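Local coordinates for protein glycerate 2-kinase (Pyrococcus horikoshii, PDB 1X3L) that catalyses the ATP-dependent phosphorylation of D-glycerate to 2-phosphoglycerate, using magnesium as cofactor, at residues 13-23 / 421-432. Residues are numbered along the deposited sequence; the frame is centred on the assembly and turned at random.
Sequences LVGEAIKAADP and TGTNVNSIVIAI
Leu13, Val14 and Ala17 of helix 13-20 lie on Ile428, Ile430 and Ile432 of strand 427-432. The two axes approach to 10.3 Å and run nearly antiparallel, at 152°. Beyond the helix end, Ala21 to Pro23 meet the loop 421-425.

The strand isoleucines hold CG1 anti to the carbonyl carbon (chi1 -58° in Ile430), and their CD1 methyls reach the helix. Ile430 CD1 lies 3.8 Å from Leu13 CB and also touches Val14. Leu13 and Ile432 meet tip to tip, CD1 to CD1. Ile428 CD1 packs on Ala17 CB at 3.9 Å.

At the loop, Thr423 OG1 donates a hydrogen bond of 2.7 Å to Ala21 O, from above the carbonyl plane. Thr423 CG2 and Val425 CG2 both pack on Ala21 CB, the latter at 3.8 Å. Pro23 CD rests 3.3 Å from Gly422 O. A valine in place of Thr423 would probably leave Ala21 O without this donor and let the loop shift from the helix end. Asp22 is the N-cap of the next helix, its OD2 bonded to Arg25 N.

Strand 427-435 lies between strands 322-328 and 359-366 in a mixed sheet. Helix 6-20 packs on one face of this sheet beside helix 268-281, whose Ser271 bonds Ala17 O. The contact thus joins the N-terminal helix to the C-terminal strand, nearly 400 residues later.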
ATOM      1  N   LEU A  13       3.254  20.068  -1.697  1.00 24.29           N
ATOM      2  CA  LEU A  13       2.341  19.151  -1.023  1.00 23.99           C
ATOM      3  C   LEU A  13       2.486  17.728  -1.571  1.00 24.22           C
ATOM      4  O   LEU A  13       2.306  16.756  -0.840  1.00 22.42           O
ATOM      5  CB  LEU A  13       0.898  19.649  -1.177  1.00 23.23           C
ATOM      6  CG  LEU A  13       0.629  21.017  -0.534  1.00 25.79           C
ATOM      7  CD1 LEU A  13      -0.800  21.461  -0.806  1.00 23.81           C
ATOM      8  CD2 LEU A  13       0.880  20.937   0.972  1.00 24.22           C
ATOM      9  N   VAL A  14       2.806  17.604  -2.858  1.00 24.59           N
ATOM     10  CA  VAL A  14       3.010  16.285  -3.446  1.00 24.55           C
ATOM     11  C   VAL A  14       4.245  15.668  -2.777  1.00 25.39           C
ATOM     12  O   VAL A  14       4.246  14.490  -2.411  1.00 25.30           O
ATOM     13  CB  VAL A  14       3.268  16.365  -4.970  1.00 24.98           C
ATOM     14  CG1 VAL A  14       3.817  15.023  -5.465  1.00 21.71           C
ATOM     15  CG2 VAL A  14       1.965  16.719  -5.710  1.00 21.40           C
ATOM     16  N   GLY A  15       5.292  16.471  -2.627  1.00 24.13           N
ATOM     17  CA  GLY A  15       6.512  15.998  -1.995  1.00 25.02           C
ATOM     18  C   GLY A  15       6.268  15.496  -0.579  1.00 25.77           C
ATOM     19  O   GLY A  15       6.857  14.497  -0.156  1.00 25.20           O
ATOM     20  N   GLU A  16       5.399  16.186   0.157  1.00 25.94           N
ATOM     21  CA  GLU A  16       5.079  15.790   1.530  1.00 27.01           C
ATOM     22  C   GLU A  16       4.396  14.425   1.581  1.00 26.06           C
ATOM     23  O   GLU A  16       4.693  13.607   2.447  1.00 26.58           O
ATOM     24  CB  GLU A  16       4.174  16.831   2.195  1.00 28.06           C
ATOM     25  CG  GLU A  16       4.892  18.091   2.634  1.00 35.81           C
ATOM     26  CD  GLU A  16       5.938  17.817   3.704  1.00 38.52           C
ATOM     27  OE1 GLU A  16       5.575  17.278   4.772  1.00 41.61           O
ATOM     28  OE2 GLU A  16       7.120  18.140   3.476  1.00 41.97           O
ATOM     29  N   ALA A  17       3.479  14.189   0.651  1.00 25.14           N
ATOM     30  CA  ALA A  17       2.758  12.921   0.608  1.00 25.48           C
ATOM     31  C   ALA A  17       3.726  11.780   0.336  1.00 25.04           C
ATOM     32  O   ALA A  17       3.645  10.725   0.957  1.00 22.70           O
ATOM     33  CB  ALA A  17       1.678  12.962  -0.478  1.00 21.60           C
ATOM     34  N   ILE A  18       4.645  11.997  -0.599  1.00 24.62           N
ATOM     35  CA  ILE A  18       5.610  10.969  -0.947  1.00 27.61           C
ATOM     36  C   ILE A  18       6.564  10.680   0.211  1.00 28.51           C
ATOM     37  O   ILE A  18       6.856   9.524   0.494  1.00 28.68           O
ATOM     38  CB  ILE A  18       6.407  11.368  -2.203  1.00 28.26           C
ATOM     39  CG1 ILE A  18       5.452  11.486  -3.392  1.00 29.20           C
ATOM     40  CG2 ILE A  18       7.483  10.326  -2.493  1.00 28.65           C
ATOM     41  CD1 ILE A  18       6.107  12.021  -4.653  1.00 32.41           C
ATOM     42  N   LYS A  19       7.031  11.727   0.888  1.00 30.03           N
ATOM     43  CA  LYS A  19       7.942  11.555   2.022  1.00 32.21           C
ATOM     44  C   LYS A  19       7.274  10.791   3.166  1.00 30.71           C
ATOM     45  O   LYS A  19       7.895   9.943   3.801  1.00 31.70           O
ATOM     46  CB  LYS A  19       8.423  12.913   2.542  1.00 33.87           C
ATOM     47  CG  LYS A  19       9.283  13.702   1.566  1.00 39.77           C
ATOM     48  CD  LYS A  19       9.635  15.070   2.141  1.00 41.97           C
ATOM     49  CE  LYS A  19      10.341  15.941   1.115  1.00 46.31           C
ATOM     50  NZ  LYS A  19      10.607  17.319   1.640  1.00 47.31           N
ATOM     51  N   ALA A  20       6.008  11.095   3.424  1.00 29.20           N
ATOM     52  CA  ALA A  20       5.273  10.428   4.499  1.00 28.75           C
ATOM     53  C   ALA A  20       5.043   8.949   4.178  1.00 28.49           C
ATOM     54  O   ALA A  20       4.708   8.160   5.064  1.00 27.15           O
ATOM     55  CB  ALA A  20       3.936  11.128   4.727  1.00 28.61           C
ATOM     56  N   ALA A  21       5.218   8.582   2.909  1.00 26.20           N
ATOM     57  CA  ALA A  21       5.030   7.197   2.486  1.00 24.80           C
ATOM     58  C   ALA A  21       6.357   6.468   2.281  1.00 26.04           C
ATOM     59  O   ALA A  21       6.371   5.273   1.984  1.00 27.58           O
ATOM     60  CB  ALA A  21       4.202   7.144   1.205  1.00 22.66           C
ATOM     61  N   ASP A  22       7.469   7.181   2.433  1.00 26.16           N
ATOM     62  CA  ASP A  22       8.784   6.566   2.278  1.00 28.27           C
ATOM     63  C   ASP A  22       8.967   5.533   3.385  1.00 27.61           C
ATOM     64  O   ASP A  22       8.856   5.861   4.570  1.00 29.32           O
ATOM     65  CB  ASP A  22       9.888   7.621   2.376  1.00 29.61           C
ATOM     66  CG  ASP A  22      11.272   7.016   2.261  1.00 31.20           C
ATOM     67  OD1 ASP A  22      11.572   6.439   1.200  1.00 31.45           O
ATOM     68  OD2 ASP A  22      12.056   7.103   3.230  1.00 35.01           O
ATOM     69  N   PRO A  23       9.257   4.272   3.019  1.00 28.41           N
ATOM     70  CA  PRO A  23       9.438   3.217   4.022  1.00 28.86           C
ATOM     71  C   PRO A  23      10.423   3.577   5.133  1.00 30.03           C
ATOM     72  O   PRO A  23      10.114   3.426   6.314  1.00 26.90           O
ATOM     73  CB  PRO A  23       9.893   2.023   3.190  1.00 28.50           C
ATOM     74  CG  PRO A  23       9.189   2.250   1.878  1.00 30.17           C
ATOM     75  CD  PRO A  23       9.416   3.730   1.657  1.00 30.48           C
ATOM     76  N   THR A 421       9.848   6.308  -6.727  1.00 32.96           N
ATOM     77  CA  THR A 421       9.456   6.845  -5.431  1.00 33.08           C
ATOM     78  C   THR A 421       9.832   5.931  -4.271  1.00 34.23           C
ATOM     79  O   THR A 421       9.899   6.370  -3.122  1.00 33.78           O
ATOM     80  CB  THR A 421       7.944   7.073  -5.378  1.00 32.53           C
ATOM     81  OG1 THR A 421       7.271   5.808  -5.418  1.00 31.03           O
ATOM     82  CG2 THR A 421       7.503   7.921  -6.560  1.00 32.22           C
ATOM     83  N   GLY A 422      10.060   4.656  -4.567  1.00 35.08           N
ATOM     84  CA  GLY A 422      10.425   3.720  -3.520  1.00 36.21           C
ATOM     85  C   GLY A 422       9.286   3.329  -2.591  1.00 36.00           C
ATOM     86  O   GLY A 422       9.523   2.808  -1.501  1.00 37.75           O
ATOM     87  N   THR A 423       8.047   3.576  -3.005  1.00 35.04           N
ATOM     88  CA  THR A 423       6.906   3.213  -2.169  1.00 32.70           C
ATOM     89  C   THR A 423       5.608   3.096  -2.963  1.00 31.85           C
ATOM     90  O   THR A 423       5.603   3.231  -4.191  1.00 31.45           O
ATOM     91  CB  THR A 423       6.706   4.235  -1.030  1.00 32.82           C
ATOM     92  OG1 THR A 423       5.647   3.788  -0.172  1.00 33.74           O
ATOM     93  CG2 THR A 423       6.371   5.615  -1.596  1.00 31.44           C
ATOM     94  N   ASN A 424       4.513   2.833  -2.257  1.00 30.16           N
ATOM     95  CA  ASN A 424       3.212   2.707  -2.895  1.00 29.85           C
ATOM     96  C   ASN A 424       2.055   2.693  -1.907  1.00 30.15           C
ATOM     97  O   ASN A 424       1.822   1.702  -1.213  1.00 28.49           O
ATOM     98  CB  ASN A 424       3.158   1.439  -3.759  1.00 32.81           C
ATOM     99  CG  ASN A 424       1.789   1.215  -4.389  1.00 34.25           C
ATOM    100  OD1 ASN A 424       1.012   2.152  -4.572  1.00 31.76           O
ATOM    101  ND2 ASN A 424       1.496  -0.033  -4.738  1.00 35.01           N
ATOM    102  N   VAL A 425       1.342   3.813  -1.835  1.00 28.51           N
ATOM    103  CA  VAL A 425       0.178   3.916  -0.969  1.00 28.17           C
ATOM    104  C   VAL A 425      -0.972   4.421  -1.831  1.00 27.62           C
ATOM    105  O   VAL A 425      -1.867   5.119  -1.363  1.00 26.53           O
ATOM    106  CB  VAL A 425       0.418   4.868   0.230  1.00 27.92           C
ATOM    107  CG1 VAL A 425       1.488   4.270   1.143  1.00 28.28           C
ATOM    108  CG2 VAL A 425       0.833   6.241  -0.254  1.00 25.14           C
ATOM    109  N   ASN A 426      -0.916   4.049  -3.107  1.00 26.78           N
ATOM    110  CA  ASN A 426      -1.905   4.370  -4.142  1.00 26.78           C
ATOM    111  C   ASN A 426      -1.930   5.866  -4.509  1.00 27.37           C
ATOM    112  O   ASN A 426      -0.936   6.573  -4.412  1.00 27.86           O
ATOM    113  CB  ASN A 426      -3.282   3.936  -3.637  1.00 27.97           C
ATOM    114  CG  ASN A 426      -3.366   2.432  -3.640  1.00 32.35           C
ATOM    115  OD1 ASN A 426      -2.945   1.761  -4.579  1.00 31.79           O
ATOM    116  ND2 ASN A 426      -3.928   1.892  -2.546  1.00 31.51           N
ATOM    117  N   SER A 427      -3.075   6.360  -4.973  1.00 26.99           N
ATOM    118  CA  SER A 427      -3.139   7.727  -5.483  1.00 27.29           C
ATOM    119  C   SER A 427      -3.808   8.799  -4.645  1.00 27.04           C
ATOM    120  O   SER A 427      -4.651   8.519  -3.794  1.00 26.36           O
ATOM    121  CB  SER A 427      -3.793   7.716  -6.865  1.00 24.41           C
ATOM    122  OG  SER A 427      -3.063   6.896  -7.760  1.00 27.79           O
ATOM    123  N   ILE A 428      -3.430  10.043  -4.930  1.00 26.30           N
ATOM    124  CA  ILE A 428      -3.979  11.196  -4.237  1.00 25.04           C
ATOM    125  C   ILE A 428      -4.234  12.340  -5.204  1.00 25.88           C
ATOM    126  O   ILE A 428      -3.440  12.583  -6.123  1.00 25.30           O
ATOM    127  CB  ILE A 428      -3.019  11.720  -3.154  1.00 26.81           C
ATOM    128  CG1 ILE A 428      -2.720  10.618  -2.141  1.00 25.43           C
ATOM    129  CG2 ILE A 428      -3.627  12.951  -2.476  1.00 25.36           C
ATOM    130  CD1 ILE A 428      -1.628  10.977  -1.138  1.00 25.92           C
ATOM    131  N   VAL A 429      -5.351  13.027  -4.996  1.00 21.27           N
ATOM    132  CA  VAL A 429      -5.705  14.176  -5.802  1.00 22.44           C
ATOM    133  C   VAL A 429      -5.712  15.366  -4.856  1.00 23.29           C
ATOM    134  O   VAL A 429      -6.379  15.340  -3.823  1.00 24.60           O
ATOM    135  CB  VAL A 429      -7.118  14.066  -6.414  1.00 23.02           C
ATOM    136  CG1 VAL A 429      -7.389  15.290  -7.274  1.00 24.23           C
ATOM    137  CG2 VAL A 429      -7.244  12.791  -7.253  1.00 22.95           C
ATOM    138  N   ILE A 430      -4.958  16.401  -5.192  1.00 22.23           N
ATOM    139  CA  ILE A 430      -4.936  17.585  -4.351  1.00 23.95           C
ATOM    140  C   ILE A 430      -5.583  18.718  -5.136  1.00 24.37           C
ATOM    141  O   ILE A 430      -5.162  19.013  -6.254  1.00 25.17           O
ATOM    142  CB  ILE A 430      -3.497  17.993  -3.986  1.00 23.57           C
ATOM    143  CG1 ILE A 430      -2.783  16.839  -3.272  1.00 23.60           C
ATOM    144  CG2 ILE A 430      -3.521  19.228  -3.092  1.00 26.72           C
ATOM    145  CD1 ILE A 430      -1.310  17.144  -2.925  1.00 22.82           C
ATOM    146  N   ALA A 431      -6.620  19.333  -4.570  1.00 22.31           N
ATOM    147  CA  ALA A 431      -7.289  20.447  -5.236  1.00 23.04           C
ATOM    148  C   ALA A 431      -7.054  21.715  -4.420  1.00 25.14           C
ATOM    149  O   ALA A 431      -7.362  21.771  -3.228  1.00 24.94           O
ATOM    150  CB  ALA A 431      -8.790  20.168  -5.370  1.00 23.73           C
ATOM    151  N   ILE A 432      -6.503  22.737  -5.061  1.00 25.29           N
ATOM    152  CA  ILE A 432      -6.217  23.982  -4.367  1.00 26.14           C
ATOM    153  C   ILE A 432      -6.996  25.149  -4.948  1.00 27.41           C
ATOM    154  O   ILE A 432      -7.032  25.336  -6.161  1.00 27.75           O
ATOM    155  CB  ILE A 432      -4.711  24.333  -4.453  1.00 26.31           C
ATOM    156  CG1 ILE A 432      -3.869  23.168  -3.930  1.00 26.63           C
ATOM    157  CG2 ILE A 432      -4.430  25.608  -3.664  1.00 27.26           C
ATOM    158  CD1 ILE A 432      -2.384  23.322  -4.200  1.00 27.63           C
TER